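Local coordinates for glutathione S-transferase (Bombyx mori, PDB 3AY8), which probably transfers glutathione to electrophilic substrates, as a homodimeric cytosolic enzyme of the glutathione transferase family, at residues Y7-S12 with I33-K38; F140-L145 with F180-R185; T148-A153 with Q184-D189. One frame throughout, in Å; residues are numbered along the deposited sequence. Where two conformers were deposited one is given.

Interaction 1. Residues Y7-S12 with I33-K38; sequences YHFPVS and IVNLFK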
loop_
_atom_site.group_PDB
_atom_site.type_symbol
_atom_site.label_atom_id
_atom_site.label_comp_id
_atom_site.label_asym_id
_atom_site.label_seq_id
_atom_site.Cartn_x
_atom_site.Cartn_y
_atom_site.Cartn_z
ATOM N N TYR A 7 -6.637 -5.212 -18.245
ATOM C CA TYR A 7 -5.512 -6.068 -18.604
ATOM C C TYR A 7 -5.111 -6.867 -17.365
ATOM O O TYR A 7 -4.713 -6.288 -16.344
ATOM C CB TYR A 7 -4.347 -5.249 -19.161
ATOM C CG TYR A 7 -4.705 -4.565 -20.471
ATOM C CD1 TYR A 7 -4.375 -5.153 -21.699
ATOM C CD2 TYR A 7 -5.411 -3.357 -20.483
ATOM C CE1 TYR A 7 -4.719 -4.542 -22.909
ATOM C CE2 TYR A 7 -5.757 -2.735 -21.682
ATOM C CZ TYR A 7 -5.409 -3.340 -22.888
ATOM O OH TYR A 7 -5.743 -2.737 -24.073
ATOM N N HIS A 8 -5.212 -8.191 -17.475
ATOM C CA HIS A 8 -5.317 -9.068 -16.308
ATOM C C HIS A 8 -4.420 -10.289 -16.434
ATOM O O HIS A 8 -4.347 -10.918 -17.499
ATOM C CB HIS A 8 -6.791 -9.491 -16.136
ATOM C CG HIS A 8 -7.046 -10.429 -14.993
ATOM N ND1 HIS A 8 -7.771 -11.598 -15.137
ATOM C CD2 HIS A 8 -6.703 -10.360 -13.683
ATOM C CE1 HIS A 8 -7.857 -12.207 -13.965
ATOM N NE2 HIS A 8 -7.215 -11.479 -13.069
ATOM N N PHE A 9 -3.737 -10.629 -15.347
ATOM C CA PHE A 9 -2.973 -11.874 -15.277
ATOM C C PHE A 9 -3.566 -12.713 -14.144
ATOM O O PHE A 9 -3.330 -12.399 -12.973
ATOM C CB PHE A 9 -1.481 -11.566 -15.031
ATOM C CG PHE A 9 -0.574 -12.791 -14.999
ATOM C CD1 PHE A 9 -0.800 -13.887 -15.833
ATOM C CD2 PHE A 9 0.529 -12.821 -14.147
ATOM C CE1 PHE A 9 0.061 -14.999 -15.815
ATOM C CE2 PHE A 9 1.394 -13.920 -14.119
ATOM C CZ PHE A 9 1.158 -15.012 -14.958
ATOM N N PRO A 10 -4.339 -13.779 -14.482
ATOM C CA PRO A 10 -5.093 -14.504 -13.450
ATOM C C PRO A 10 -4.240 -15.037 -12.299
ATOM O O PRO A 10 -4.748 -15.235 -11.214
ATOM C CB PRO A 10 -5.746 -15.656 -14.220
ATOM C CG PRO A 10 -5.868 -15.134 -15.626
ATOM C CD PRO A 10 -4.627 -14.298 -15.835
ATOM N N VAL A 11 -2.954 -15.240 -12.531
ATOM C CA VAL A 11 -2.055 -15.739 -11.489
ATOM C C VAL A 11 -1.807 -14.715 -10.371
ATOM O O VAL A 11 -1.573 -15.090 -9.212
ATOM C CB VAL A 11 -0.707 -16.182 -12.106
ATOM C CG1 VAL A 11 0.374 -16.405 -11.033
ATOM C CG2 VAL A 11 -0.904 -17.451 -12.945
ATOM N N SER A 12 -1.864 -13.432 -10.731
ATOM C CA SER A 12 -1.486 -12.363 -9.824
ATOM C C SER A 12 -2.595 -12.021 -8.854
ATOM O O SER A 12 -3.714 -11.724 -9.266
ATOM C CB SER A 12 -1.069 -11.121 -10.620
ATOM O OG SER A 12 -1.240 -9.962 -9.852
ATOM N N ILE A 33 -6.302 -11.018 -21.280
ATOM C CA ILE A 33 -5.365 -11.830 -20.523
ATOM C C ILE A 33 -3.941 -11.487 -20.949
ATOM O O ILE A 33 -3.622 -11.474 -22.140
ATOM C CB ILE A 33 -5.646 -13.352 -20.674
ATOM C CG1 ILE A 33 -7.070 -13.710 -20.194
ATOM C CG2 ILE A 33 -4.583 -14.183 -19.949
ATOM C CD1 ILE A 33 -7.351 -13.382 -18.688
ATOM N N VAL A 34 -3.102 -11.182 -19.965
ATOM C CA VAL A 34 -1.713 -10.800 -20.196
ATOM C C VAL A 34 -0.855 -11.816 -19.453
ATOM O O VAL A 34 -0.801 -11.812 -18.224
ATOM C CB VAL A 34 -1.433 -9.345 -19.696
ATOM C CG1 VAL A 34 0.026 -8.945 -19.912
ATOM C CG2 VAL A 34 -2.353 -8.345 -20.393
ATOM N N ASN A 35 -0.208 -12.704 -20.201
ATOM C CA ASN A 35 0.656 -13.709 -19.596
ATOM C C ASN A 35 2.030 -13.117 -19.288
ATOM O O ASN A 35 2.900 -13.044 -20.159
ATOM C CB ASN A 35 0.774 -14.943 -20.499
ATOM C CG ASN A 35 1.551 -16.073 -19.851
ATOM O OD1 ASN A 35 2.204 -15.893 -18.819
ATOM N ND2 ASN A 35 1.486 -17.252 -20.456
ATOM N N LEU A 36 2.219 -12.697 -18.042
ATOM C CA LEU A 36 3.504 -12.148 -17.622
ATOM C C LEU A 36 4.633 -13.190 -17.583
ATOM O O LEU A 36 5.808 -12.830 -17.669
ATOM C CB LEU A 36 3.384 -11.390 -16.295
ATOM C CG LEU A 36 2.625 -10.056 -16.332
ATOM C CD1 LEU A 36 2.804 -9.324 -15.011
ATOM C CD2 LEU A 36 3.053 -9.158 -17.502
ATOM N N PHE A 37 4.280 -14.472 -17.491
ATOM C CA PHE A 37 5.281 -15.543 -17.584
ATOM C C PHE A 37 5.951 -15.641 -18.968
ATOM O O PHE A 37 7.061 -16.170 -19.082
ATOM C CB PHE A 37 4.689 -16.904 -17.198
ATOM C CG PHE A 37 4.436 -17.073 -15.722
ATOM C CD1 PHE A 37 3.587 -18.081 -15.269
ATOM C CD2 PHE A 37 5.036 -16.229 -14.787
ATOM C CE1 PHE A 37 3.343 -18.254 -13.911
ATOM C CE2 PHE A 37 4.795 -16.393 -13.421
ATOM C CZ PHE A 37 3.947 -17.409 -12.983
ATOM N N LYS A 38 5.282 -15.136 -20.007
ATOM C CA LYS A 38 5.820 -15.188 -21.374
ATOM C C LYS A 38 5.896 -13.818 -22.071
ATOM O O LYS A 38 5.066 -13.490 -22.921
ATOM C CB LYS A 38 5.076 -16.232 -22.215
ATOM C CG LYS A 38 5.721 -17.608 -22.112
ATOM C CD LYS A 38 4.729 -18.751 -22.218
ATOM C CE LYS A 38 5.430 -20.072 -21.907
ATOM N NZ LYS A 38 4.517 -21.248 -21.969
#
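Phe-9 pushes its ring into a hollow made by the backbone bend of residues 34-37. The turn from Asn-35 to Lys-38 supplies floor and end wall: Leu-36 N lies under the centre of one ring face, with Leu-36 CB 4.2 Å from the centroid on that same side, while Val-11 CB from the ring's own segment covers the opposite face toward the rim. At the far end Phe-37 stands upright, and CZ of Phe-9 points at the middle of its ring, 3.8 Å above the plane. This is a T-shaped pair with centroids 5.2 Å apart and planes at 83°. CG of Phe-9 is anti to the backbone N (chi1 -178°), which carries it away from the strand backbone, toward the turn. Behind it the backbones run parallel in the thioredoxin-like N-terminal domain, where strand 5-8 pairs with strand 30-33; Val-34 N donates to His-8 O at 2.8 Å. Beyond that bond the loop stays close, and Val-34 O sits 3.2 Å from Phe-9 CD1. An alanine in place of Phe-9 would probably open a gap between Val-11 and the 35-38 turn and leave the face of Phe-37 without its partner. Ile-33 CD1 fits against Pro-10 CG at 3.8 Å on the side of His-8; on the other side Val-34 CG2 meets the edge of the Tyr-7 ring. Val-55 adds a further apolar wall beside Phe-9, Val-34 and Leu-36.

Interaction 2. Residues F140-L145 with F180-R185; sequences FLNQFL and FPNIQR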
loop_
_atom_site.group_PDB
_atom_site.type_symbol
_atom_site.label_atom_id
_atom_site.label_comp_id
_atom_site.label_asym_id
_atom_site.label_seq_id
_atom_site.Cartn_x
_atom_site.Cartn_y
_atom_site.Cartn_z
ATOM N N PHE A 140 -3.146 -9.758 12.932
ATOM C CA PHE A 140 -3.828 -8.473 12.846
ATOM C C PHE A 140 -5.122 -8.600 12.048
ATOM O O PHE A 140 -6.161 -8.105 12.472
ATOM C CB PHE A 140 -2.919 -7.447 12.180
ATOM C CG PHE A 140 -2.351 -6.436 13.116
ATOM C CD1 PHE A 140 -2.851 -5.138 13.132
ATOM C CD2 PHE A 140 -1.305 -6.769 13.974
ATOM C CE1 PHE A 140 -2.323 -4.181 13.998
ATOM C CE2 PHE A 140 -0.768 -5.821 14.848
ATOM C CZ PHE A 140 -1.271 -4.525 14.855
ATOM N N LEU A 141 -5.050 -9.272 10.899
ATOM C CA LEU A 141 -6.239 -9.523 10.081
ATOM C C LEU A 141 -7.265 -10.318 10.891
ATOM O O LEU A 141 -8.449 -10.032 10.848
ATOM C CB LEU A 141 -5.884 -10.287 8.797
ATOM C CG LEU A 141 -7.062 -10.688 7.888
ATOM C CD1 LEU A 141 -7.990 -9.471 7.517
ATOM C CD2 LEU A 141 -6.573 -11.420 6.623
ATOM N N ASN A 142 -6.791 -11.325 11.611
ATOM C CA ASN A 142 -7.663 -12.141 12.440
ATOM C C ASN A 142 -8.427 -11.293 13.471
ATOM O O ASN A 142 -9.595 -11.556 13.742
ATOM C CB ASN A 142 -6.878 -13.259 13.122
ATOM C CG ASN A 142 -7.783 -14.198 13.916
ATOM O OD1 ASN A 142 -8.633 -14.889 13.358
ATOM N ND2 ASN A 142 -7.600 -14.220 15.219
ATOM N N GLN A 143 -7.763 -10.269 14.008
ATOM C CA GLN A 143 -8.389 -9.295 14.921
ATOM C C GLN A 143 -9.412 -8.378 14.243
ATOM O O GLN A 143 -10.498 -8.158 14.802
ATOM C CB GLN A 143 -7.344 -8.462 15.685
ATOM C CG GLN A 143 -6.572 -9.258 16.744
ATOM C CD GLN A 143 -7.493 -10.065 17.667
ATOM O OE1 GLN A 143 -8.381 -9.517 18.318
ATOM N NE2 GLN A 143 -7.285 -11.369 17.708
ATOM N N PHE A 144 -9.091 -7.857 13.052
ATOM C CA PHE A 144 -10.085 -7.079 12.276
ATOM C C PHE A 144 -11.405 -7.846 12.217
ATOM O O PHE A 144 -12.481 -7.280 12.415
ATOM C CB PHE A 144 -9.634 -6.816 10.822
ATOM C CG PHE A 144 -8.338 -6.060 10.687
ATOM C CD1 PHE A 144 -7.866 -5.228 11.704
ATOM C CD2 PHE A 144 -7.611 -6.148 9.511
ATOM C CE1 PHE A 144 -6.652 -4.534 11.554
ATOM C CE2 PHE A 144 -6.421 -5.456 9.349
ATOM C CZ PHE A 144 -5.935 -4.660 10.370
ATOM N N LEU A 145 -11.299 -9.145 11.958
ATOM C CA LEU A 145 -12.457 -10.009 11.742
ATOM C C LEU A 145 -13.096 -10.538 13.039
ATOM O O LEU A 145 -14.021 -11.344 12.994
ATOM C CB LEU A 145 -12.064 -11.164 10.818
ATOM C CG LEU A 145 -11.731 -10.759 9.382
ATOM C CD1 LEU A 145 -10.948 -11.858 8.692
ATOM C CD2 LEU A 145 -13.005 -10.398 8.594
ATOM N N PHE A 180 -5.971 -18.837 13.450
ATOM C CA PHE A 180 -6.805 -17.678 13.132
ATOM C C PHE A 180 -8.231 -18.047 12.741
ATOM O O PHE A 180 -8.581 -18.008 11.555
ATOM C CB PHE A 180 -6.134 -16.808 12.058
ATOM C CG PHE A 180 -4.662 -16.596 12.279
ATOM C CD1 PHE A 180 -4.200 -15.917 13.409
ATOM C CD2 PHE A 180 -3.733 -17.067 11.352
ATOM C CE1 PHE A 180 -2.834 -15.722 13.613
ATOM C CE2 PHE A 180 -2.370 -16.875 11.542
ATOM C CZ PHE A 180 -1.915 -16.202 12.678
ATOM N N PRO A 181 -9.073 -18.397 13.741
ATOM C CA PRO A 181 -10.429 -18.856 13.434
ATOM C C PRO A 181 -11.289 -17.814 12.706
ATOM O O PRO A 181 -12.175 -18.193 11.941
ATOM C CB PRO A 181 -11.032 -19.200 14.821
ATOM C CG PRO A 181 -10.131 -18.564 15.830
ATOM C CD PRO A 181 -8.768 -18.481 15.187
ATOM N N ASN A 182 -11.039 -16.525 12.939
ATOM C CA ASN A 182 -11.817 -15.464 12.260
ATOM C C ASN A 182 -11.547 -15.372 10.756
ATOM O O ASN A 182 -12.468 -15.137 9.979
ATOM C CB ASN A 182 -11.639 -14.101 12.944
ATOM C CG ASN A 182 -12.090 -14.117 14.409
ATOM O OD1 ASN A 182 -13.065 -14.782 14.766
ATOM N ND2 ASN A 182 -11.380 -13.387 15.252
ATOM N N ILE A 183 -10.286 -15.561 10.362
ATOM C CA ILE A 183 -9.920 -15.694 8.943
ATOM C C ILE A 183 -10.565 -16.946 8.336
ATOM O O ILE A 183 -11.076 -16.907 7.212
ATOM C CB ILE A 183 -8.370 -15.735 8.707
ATOM C CG1 ILE A 183 -7.687 -14.485 9.302
ATOM C CG2 ILE A 183 -8.057 -15.845 7.189
ATOM C CD1 ILE A 183 -6.164 -14.452 9.151
ATOM N N GLN A 184 -10.532 -18.058 9.071
ATOM C CA GLN A 184 -11.176 -19.304 8.608
ATOM C C GLN A 184 -12.658 -19.099 8.308
ATOM O O GLN A 184 -13.152 -19.556 7.284
ATOM C CB GLN A 184 -10.993 -20.439 9.625
ATOM C CG GLN A 184 -9.553 -20.911 9.759
ATOM C CD GLN A 184 -9.400 -22.037 10.753
ATOM O OE1 GLN A 184 -9.752 -21.902 11.925
ATOM N NE2 GLN A 184 -8.850 -23.148 10.296
ATOM N N ARG A 185 -13.353 -18.386 9.192
ATOM C CA ARG A 185 -14.768 -18.061 8.996
ATOM C C ARG A 185 -14.961 -17.169 7.759
ATOM O O ARG A 185 -15.818 -17.420 6.901
ATOM C CB ARG A 185 -15.309 -17.334 10.231
ATOM C CG ARG A 185 -16.774 -16.865 10.100
ATOM C CD ARG A 185 -17.117 -15.758 11.098
ATOM N NE ARG A 185 -16.650 -14.440 10.653
ATOM C CZ ARG A 185 -15.877 -13.613 11.358
ATOM N NH1 ARG A 185 -15.453 -13.949 12.576
ATOM N NH2 ARG A 185 -15.527 -12.434 10.844
#
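Asn-142 OD1 reaches across to the first turn of helix 181-190 and accepts from Asn-182 N at 2.9 Å, nearly along the C=O axis. A weak, longer bond from Ile-183 N ends on the same oxygen. CG of Asn-142 is anti to its backbone N (chi1 -176°), which sets CG beside Phe-180 CB. The side chain of Asn-182 donates as well: its ND2 reaches Asn-142 O at 3.0 Å, with that oxygen close to its amide plane, and gives a second bond to Glu-146 OE1. Asn-182 is thus the donor in both bonds between the asparagines, from backbone N and side-chain ND2, and Asn-142 the acceptor, with OD1 and its backbone O, at the point where the all-helical C-terminal domain of the transferase fold brings helix 128-147 against helix 181-190. The local axes pass 8.0 Å apart at 67°. One turn on, Leu-145 O is gripped end-on by both terminal nitrogens of Arg-185, NH2 at 2.8 Å and NH1 at 3.0 Å. The oxygen lies in the guanidinium plane, and NH2 approaches it on a lone pair. Asn-182 O lies over the centre of one guanidinium face. NH2 goes on to donate to Lys-149 O. Beneath these bonds the packing is apolar: Ile-183 CD1 meets Leu-141 CD2 at 4.0 Å, with Met-167 of helix 158-173 touching both side chains.

Interaction 3. Residues T148-A153 with Q184-D189; sequences TKWVAA and QRWIKD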
loop_
_atom_site.group_PDB
_atom_site.type_symbol
_atom_site.label_atom_id
_atom_site.label_comp_id
_atom_site.label_asym_id
_atom_site.label_seq_id
_atom_site.Cartn_x
_atom_site.Cartn_y
_atom_site.Cartn_z
ATOM N N THR A 148 -16.011 -7.371 13.276
ATOM C CA THR A 148 -17.053 -7.388 12.240
ATOM C C THR A 148 -17.000 -8.676 11.407
ATOM O O THR A 148 -15.955 -9.350 11.351
ATOM C CB THR A 148 -16.923 -6.169 11.282
ATOM O OG1 THR A 148 -15.591 -6.099 10.766
ATOM C CG2 THR A 148 -17.232 -4.844 11.995
ATOM N N LYS A 149 -18.118 -9.004 10.760
ATOM C CA LYS A 149 -18.214 -10.193 9.907
ATOM C C LYS A 149 -17.226 -10.170 8.728
ATOM O O LYS A 149 -16.598 -11.182 8.422
ATOM C CB LYS A 149 -19.644 -10.371 9.385
ATOM C CG LYS A 149 -19.859 -11.706 8.673
ATOM C CD LYS A 149 -21.265 -11.827 8.109
ATOM C CE LYS A 149 -21.479 -13.200 7.478
ATOM N NZ LYS A 149 -22.736 -13.247 6.663
ATOM N N TRP A 150 -17.124 -9.012 8.081
ATOM C CA TRP A 150 -16.209 -8.784 6.958
ATOM C C TRP A 150 -15.061 -7.870 7.425
ATOM O O TRP A 150 -15.082 -7.416 8.568
ATOM C CB TRP A 150 -16.975 -8.189 5.766
ATOM C CG TRP A 150 -18.103 -9.082 5.281
ATOM C CD1 TRP A 150 -19.405 -9.064 5.705
ATOM C CD2 TRP A 150 -18.017 -10.131 4.300
ATOM N NE1 TRP A 150 -20.138 -10.030 5.040
ATOM C CE2 TRP A 150 -19.310 -10.704 4.182
ATOM C CE3 TRP A 150 -16.970 -10.655 3.522
ATOM C CZ2 TRP A 150 -19.590 -11.757 3.295
ATOM C CZ3 TRP A 150 -17.244 -11.705 2.647
ATOM C CH2 TRP A 150 -18.547 -12.244 2.543
ATOM N N VAL A 151 -14.058 -7.619 6.576
ATOM C CA VAL A 151 -12.824 -6.951 7.050
ATOM C C VAL A 151 -13.022 -5.511 7.533
ATOM O O VAL A 151 -12.302 -5.052 8.420
ATOM C CB VAL A 151 -11.632 -6.967 6.023
ATOM C CG1 VAL A 151 -11.160 -8.376 5.702
ATOM C CG2 VAL A 151 -11.964 -6.186 4.767
ATOM N N ALA A 152 -13.980 -4.799 6.950
ATOM C CA ALA A 152 -14.085 -3.361 7.203
ATOM C C ALA A 152 -15.461 -2.916 7.665
ATOM O O ALA A 152 -15.684 -1.718 7.872
ATOM C CB ALA A 152 -13.656 -2.562 5.954
ATOM N N ALA A 153 -16.376 -3.873 7.815
ATOM C CA ALA A 153 -17.774 -3.588 8.138
ATOM C C ALA A 153 -18.502 -4.904 8.339
ATOM O O ALA A 153 -17.926 -5.983 8.145
ATOM C CB ALA A 153 -18.445 -2.781 7.016
ATOM N N GLN A 184 -10.532 -18.058 9.071
ATOM C CA GLN A 184 -11.176 -19.304 8.608
ATOM C C GLN A 184 -12.658 -19.099 8.308
ATOM O O GLN A 184 -13.152 -19.556 7.284
ATOM C CB GLN A 184 -10.993 -20.439 9.625
ATOM C CG GLN A 184 -9.553 -20.911 9.759
ATOM C CD GLN A 184 -9.400 -22.037 10.753
ATOM O OE1 GLN A 184 -9.752 -21.902 11.925
ATOM N NE2 GLN A 184 -8.850 -23.148 10.296
ATOM N N ARG A 185 -13.353 -18.386 9.192
ATOM C CA ARG A 185 -14.768 -18.061 8.996
ATOM C C ARG A 185 -14.961 -17.169 7.759
ATOM O O ARG A 185 -15.818 -17.420 6.901
ATOM C CB ARG A 185 -15.309 -17.334 10.231
ATOM C CG ARG A 185 -16.774 -16.865 10.100
ATOM C CD ARG A 185 -17.117 -15.758 11.098
ATOM N NE ARG A 185 -16.650 -14.440 10.653
ATOM C CZ ARG A 185 -15.877 -13.613 11.358
ATOM N NH1 ARG A 185 -15.453 -13.949 12.576
ATOM N NH2 ARG A 185 -15.527 -12.434 10.844
ATOM N N TRP A 186 -14.160 -16.113 7.686
ATOM C CA TRP A 186 -14.302 -15.109 6.641
ATOM C C TRP A 186 -14.001 -15.682 5.254
ATOM O O TRP A 186 -14.674 -15.333 4.285
ATOM C CB TRP A 186 -13.416 -13.905 6.986
ATOM C CG TRP A 186 -13.125 -12.941 5.881
ATOM C CD1 TRP A 186 -13.896 -11.894 5.488
ATOM C CD2 TRP A 186 -11.949 -12.911 5.056
ATOM N NE1 TRP A 186 -13.280 -11.209 4.462
ATOM C CE2 TRP A 186 -12.083 -11.812 4.179
ATOM C CE3 TRP A 186 -10.795 -13.705 4.978
ATOM C CZ2 TRP A 186 -11.112 -11.488 3.223
ATOM C CZ3 TRP A 186 -9.826 -13.386 4.036
ATOM C CH2 TRP A 186 -9.995 -12.286 3.162
ATOM N N ILE A 187 -13.014 -16.571 5.169
ATOM C CA ILE A 187 -12.596 -17.127 3.879
ATOM C C ILE A 187 -13.668 -18.028 3.243
ATOM O O ILE A 187 -13.761 -18.116 2.018
ATOM C CB ILE A 187 -11.214 -17.830 3.962
ATOM C CG1 ILE A 187 -10.608 -17.997 2.565
ATOM C CG2 ILE A 187 -11.304 -19.159 4.691
ATOM C CD1 ILE A 187 -9.934 -16.741 2.047
ATOM N N LYS A 188 -14.484 -18.673 4.078
ATOM C CA LYS A 188 -15.682 -19.392 3.610
ATOM C C LYS A 188 -16.755 -18.413 3.145
ATOM O O LYS A 188 -17.415 -18.655 2.146
ATOM C CB LYS A 188 -16.266 -20.267 4.715
ATOM C CG LYS A 188 -15.340 -21.329 5.243
ATOM C CD LYS A 188 -15.980 -21.973 6.463
ATOM C CE LYS A 188 -15.076 -23.044 7.065
ATOM N NZ LYS A 188 -15.456 -23.272 8.485
ATOM N N ASP A 189 -16.932 -17.307 3.865
ATOM C CA ASP A 189 -17.858 -16.263 3.406
ATOM C C ASP A 189 -17.419 -15.636 2.078
ATOM O O ASP A 189 -18.264 -15.259 1.264
ATOM C CB ASP A 189 -18.044 -15.184 4.464
ATOM C CG ASP A 189 -18.994 -15.610 5.571
ATOM O OD1 ASP A 189 -19.854 -16.485 5.326
ATOM O OD2 ASP A 189 -18.861 -15.082 6.691
HETATM O O HOH W 1 -16.869 -13.823 7.981
#
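Trp-186 and Asp-189, one turn apart on helix 181-190, receive the loop that follows helix 128-147, and Trp-150 settles against both. The far corner of the Trp-150 indole does the touching: CH2 comes 3.5 Å from Asp-189 CB and 3.3 Å from Asp-189 O, the oxygen lying near the plane of the ring at its edge. CE3, at another corner of the six-membered ring, approaches NE1 of Trp-186 at 3.8 Å. The two indoles cross at about a right angle, their planes at 79°. CG of Trp-186 is anti to its backbone N (chi1 164°), which starts the indole toward the loop. Val-151 CG1 then lies over one face, 3.5 Å above the plane and offset toward the rim. NE1 of Trp-186 is satisfied by Asp-160 OD1, which also accepts from Val-151 N, so one carboxylate oxygen ties the ring and the loop together.

At the carboxylate of Asp-189, the extended chain of Lys-149 brings CE to 3.3 Å from OD2; NZ stays 4.3 Å from OD2, too far for a salt bridge, though the charges would probably still attract. A water makes the firmer link: it donates to both OD2 and Lys-149 O and accepts from Arg-185 NE. Lys-149 O also takes Arg-185 NH2 at 2.9 Å, in the guanidinium plane but from above the carbonyl plane. Around this joint in the helical C-terminal domain, helix 158-173 packs against Trp-186 through Ile-163 and Met-167, Leu-145 of helix 128-147 touches both Val-151 and Trp-186, and Arg-99 of helix 90-120 bonds to Val-151 O.

How the interactions relate
Interaction 1 belongs to the thioredoxin-like domain, on the opposite side of the chain's centre from the other two, its nearest atoms about 14 Å from interaction 3. It joins the end of inner strand 5-8 and the turn after it to the loop that leaves edge strand 30-33, mainly by aromatic and aliphatic packing. Interactions 2 and 3 touch and share helix 181-190, held first by helix 128-147 and then by the loop after it. Arg-185 serves both, and Leu-145 CD2 packs 3.6 Å from Trp-186 CD1. Asparagine amides and an arginine guanidinium, bonded to backbone groups near helix ends, dominate interaction 2, whereas interaction 3 mixes indoles with a bridging water. All three are partly buried.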